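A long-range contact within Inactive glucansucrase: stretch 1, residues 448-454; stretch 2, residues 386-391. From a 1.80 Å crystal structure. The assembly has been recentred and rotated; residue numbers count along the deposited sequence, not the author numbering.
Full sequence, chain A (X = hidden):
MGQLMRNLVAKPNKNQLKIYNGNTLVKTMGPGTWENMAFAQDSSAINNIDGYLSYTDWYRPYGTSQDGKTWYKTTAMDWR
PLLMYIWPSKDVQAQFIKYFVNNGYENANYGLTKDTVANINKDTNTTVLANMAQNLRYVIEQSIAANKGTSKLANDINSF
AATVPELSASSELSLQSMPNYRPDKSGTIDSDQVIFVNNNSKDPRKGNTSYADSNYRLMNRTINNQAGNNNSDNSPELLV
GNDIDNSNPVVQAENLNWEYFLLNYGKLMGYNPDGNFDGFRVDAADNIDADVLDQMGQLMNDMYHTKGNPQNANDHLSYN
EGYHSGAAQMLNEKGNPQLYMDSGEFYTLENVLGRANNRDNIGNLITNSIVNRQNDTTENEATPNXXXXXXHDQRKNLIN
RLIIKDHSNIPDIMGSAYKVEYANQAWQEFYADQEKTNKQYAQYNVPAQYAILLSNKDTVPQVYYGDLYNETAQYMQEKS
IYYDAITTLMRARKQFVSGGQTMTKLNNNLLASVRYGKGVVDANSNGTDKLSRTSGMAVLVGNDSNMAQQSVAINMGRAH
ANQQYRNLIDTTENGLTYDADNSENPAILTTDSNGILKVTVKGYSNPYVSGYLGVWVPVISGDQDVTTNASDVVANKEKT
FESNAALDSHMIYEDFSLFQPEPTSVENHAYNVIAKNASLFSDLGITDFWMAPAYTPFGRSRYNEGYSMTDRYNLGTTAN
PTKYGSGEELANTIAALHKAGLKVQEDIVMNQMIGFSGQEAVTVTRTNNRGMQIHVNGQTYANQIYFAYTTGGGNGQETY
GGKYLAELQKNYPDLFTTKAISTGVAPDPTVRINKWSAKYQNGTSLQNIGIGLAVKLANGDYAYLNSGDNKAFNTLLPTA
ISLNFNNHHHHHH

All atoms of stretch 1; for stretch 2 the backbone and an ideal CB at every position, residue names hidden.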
# COMPACT_ATOMS: atom_id res chain seq x y z
N ALA A 448 -14.63 3.12 23.31
CA ALA A 448 -14.55 1.78 23.92
C ALA A 448 -13.61 0.84 23.16
O ALA A 448 -12.91 0.02 23.78
CB ALA A 448 -15.96 1.17 24.06
N GLN A 449 -13.59 0.92 21.83
CA GLN A 449 -12.65 0.12 21.05
C GLN A 449 -11.23 0.43 21.50
O GLN A 449 -10.45 -0.49 21.76
CB GLN A 449 -12.82 0.34 19.55
CG GLN A 449 -14.09 -0.28 19.00
CD GLN A 449 -14.22 -0.16 17.49
OE1 GLN A 449 -13.36 -0.65 16.74
NE2 GLN A 449 -15.31 0.45 17.02
N TYR A 450 -10.91 1.73 21.65
CA TYR A 450 -9.60 2.13 22.16
C TYR A 450 -9.34 1.75 23.62
O TYR A 450 -8.20 1.44 23.99
CB TYR A 450 -9.35 3.64 21.95
CG TYR A 450 -8.73 3.96 20.61
CD1 TYR A 450 -7.36 3.77 20.41
CD2 TYR A 450 -9.50 4.42 19.54
CE1 TYR A 450 -6.78 4.03 19.17
CE2 TYR A 450 -8.93 4.69 18.30
CZ TYR A 450 -7.57 4.50 18.12
OH TYR A 450 -6.98 4.74 16.90
N ALA A 451 -10.37 1.81 24.45
CA ALA A 451 -10.22 1.43 25.87
C ALA A 451 -9.81 -0.04 26.00
O ALA A 451 -8.97 -0.37 26.86
CB ALA A 451 -11.49 1.69 26.64
N ILE A 452 -10.37 -0.90 25.16
CA ILE A 452 -9.98 -2.30 25.09
C ILE A 452 -8.56 -2.43 24.53
O ILE A 452 -7.70 -3.07 25.16
CB ILE A 452 -10.99 -3.14 24.24
CG1 ILE A 452 -12.37 -3.21 24.91
CG2 ILE A 452 -10.44 -4.53 23.93
CD1 ILE A 452 -12.42 -4.04 26.20
N LEU A 453 -8.32 -1.82 23.37
CA LEU A 453 -7.01 -1.88 22.73
C LEU A 453 -5.87 -1.46 23.67
O LEU A 453 -4.84 -2.12 23.76
CB LEU A 453 -6.96 -1.02 21.46
CG LEU A 453 -5.74 -1.33 20.56
CD1 LEU A 453 -6.07 -2.45 19.60
CD2 LEU A 453 -5.29 -0.09 19.79
N LEU A 454 -6.06 -0.36 24.38
CA LEU A 454 -5.00 0.23 25.19
C LEU A 454 -4.81 -0.41 26.57
O LEU A 454 -3.82 -0.12 27.24
CB LEU A 454 -5.21 1.74 25.31
CG LEU A 454 -5.09 2.48 23.96
CD1 LEU A 454 -5.59 3.92 24.08
CD2 LEU A 454 -3.66 2.47 23.43
N UNK A 386 1.22 -6.75 17.16
CA UNK A 386 0.70 -5.38 17.18
C UNK A 386 -0.77 -5.39 16.76
O UNK A 386 -1.21 -6.25 16.00
CB UNK A 386 1.52 -4.47 16.26
N UNK A 387 -1.55 -4.49 17.35
CA UNK A 387 -3.00 -4.50 17.16
C UNK A 387 -3.46 -3.07 16.95
O UNK A 387 -2.75 -2.12 17.30
CB UNK A 387 -3.72 -5.14 18.35
N UNK A 388 -4.66 -2.91 16.42
CA UNK A 388 -5.18 -1.59 16.10
C UNK A 388 -6.70 -1.54 16.09
O UNK A 388 -7.36 -2.56 15.86
CB UNK A 388 -4.64 -1.14 14.74
N UNK A 389 -7.22 -0.33 16.31
CA UNK A 389 -8.63 0.04 16.10
C UNK A 389 -8.85 0.53 14.66
O UNK A 389 -9.89 0.24 14.04
CB UNK A 389 -9.05 1.12 17.10
N UNK A 390 -7.90 1.31 14.14
CA UNK A 390 -7.97 1.81 12.77
C UNK A 390 -6.58 1.85 12.14
O UNK A 390 -5.59 2.03 12.84
CB UNK A 390 -8.61 3.20 12.74
N UNK A 391 -6.51 1.68 10.83
CA UNK A 391 -5.33 2.08 10.06
C UNK A 391 -5.77 2.78 8.76
O UNK A 391 -6.97 2.89 8.46
CB UNK A 391 -4.45 0.87 9.75

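Stretch 1 is one run of helix, and it offers stretch 2 a stripe made of Gln 449, Tyr 450 and Leu 453. No direct hydrogen bond joins the two stretches.

Position 386 has extended strand angles. Its ideal CB finds nothing of the helix within 5.5 Å, so many strand-favouring side chains would suit; it is Trp 386, which makes no contact with stretch 1.

At 387 the CA-to-CB bond points toward the helix, and the ideal CB already lies 3.8 Å from Leu 453 CD1. With a methyl so near, a small residue such as alanine, serine, cysteine or threonine fits most easily. It is Ser 387, with chi1 in p; its OG packs 3.4 Å from Leu 453 CD1 and takes its hydrogen bond elsewhere in the structure.

At 388 CA-to-CB points away, and the ideal CB is 5.2 Å from Leu 453 CD2. What meets the helix is backbone: the amide N of 388 sits 3.5 Å from Leu 453 CD1. Stretch 1 thus leaves the side chain free, large or small, and Phe 388 sends its ring off from the contact.

At 389 the chain leaves its extended path (phi/psi -90/-40), and CA-to-CB points toward the helix, placing the ideal CB 3.8 Å from Tyr 450 CE2, 4.6 Å from Gln 449 CB and 4.8 Å from Leu 453 CD2. A compact apolar group is called for: valine, isoleucine, perhaps leucine or alanine. Val 389, with chi1 in t, has 109 Å² of its surface covered by stretch 1, the largest covered area of any residue in the contact. Its CG2 lies over the face of the Tyr 450 ring, 3.9 Å from the centroid and 6° off the normal, a CH-pi contact, and also reaches Leu 453 CB at 3.9 Å. Its CG1 is 3.7 Å from both Tyr 450 CE2 and Gln 449 OE1.

At 390 the bond points sideways, with the ideal CB 4.7 Å from Tyr 450 OH. A small polar or beta-branched residue would suit this extended backbone. Thr 390 contributes mainly through its main chain: Thr 390 N donates to water 1 at 2.9 Å, and the O of that water donates to Tyr 450 OH, also at 2.9 Å.

Position 391 is out of reach, so stretch 1 gives no guidance. Asn 391 occupies an N-cap position, its side chain capping a backbone N just beyond the stretch.

Stretch 2 (386-391) WSFVTN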
# COMPACT_ATOMS: atom_id res chain seq x y z
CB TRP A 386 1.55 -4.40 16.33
CG TRP A 386 1.69 -4.65 14.86
CD1 TRP A 386 2.18 -5.77 14.24
CD2 TRP A 386 1.42 -3.71 13.81
NE1 TRP A 386 2.20 -5.60 12.88
CE2 TRP A 386 1.76 -4.34 12.58
CE3 TRP A 386 0.93 -2.40 13.78
CZ2 TRP A 386 1.60 -3.70 11.35
CZ3 TRP A 386 0.79 -1.76 12.55
CH2 TRP A 386 1.11 -2.42 11.35
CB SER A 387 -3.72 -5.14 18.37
OG SER A 387 -3.35 -4.50 19.59
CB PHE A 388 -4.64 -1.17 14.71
CG PHE A 388 -5.05 -2.10 13.62
CD1 PHE A 388 -4.37 -3.30 13.43
CD2 PHE A 388 -6.16 -1.83 12.84
CE1 PHE A 388 -4.77 -4.20 12.45
CE2 PHE A 388 -6.58 -2.73 11.86
CZ PHE A 388 -5.87 -3.90 11.66
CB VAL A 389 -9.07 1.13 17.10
CG1 VAL A 389 -10.45 1.71 16.77
CG2 VAL A 389 -9.07 0.56 18.53
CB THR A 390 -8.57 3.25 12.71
OG1 THR A 390 -9.62 3.41 13.69
CG2 THR A 390 -9.13 3.55 11.31
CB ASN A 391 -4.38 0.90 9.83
CG ASN A 391 -4.99 -0.20 8.97
OD1 ASN A 391 -5.68 0.06 7.98
ND2 ASN A 391 -4.72 -1.46 9.35
O HOH W 1 -5.93 2.21 16.05
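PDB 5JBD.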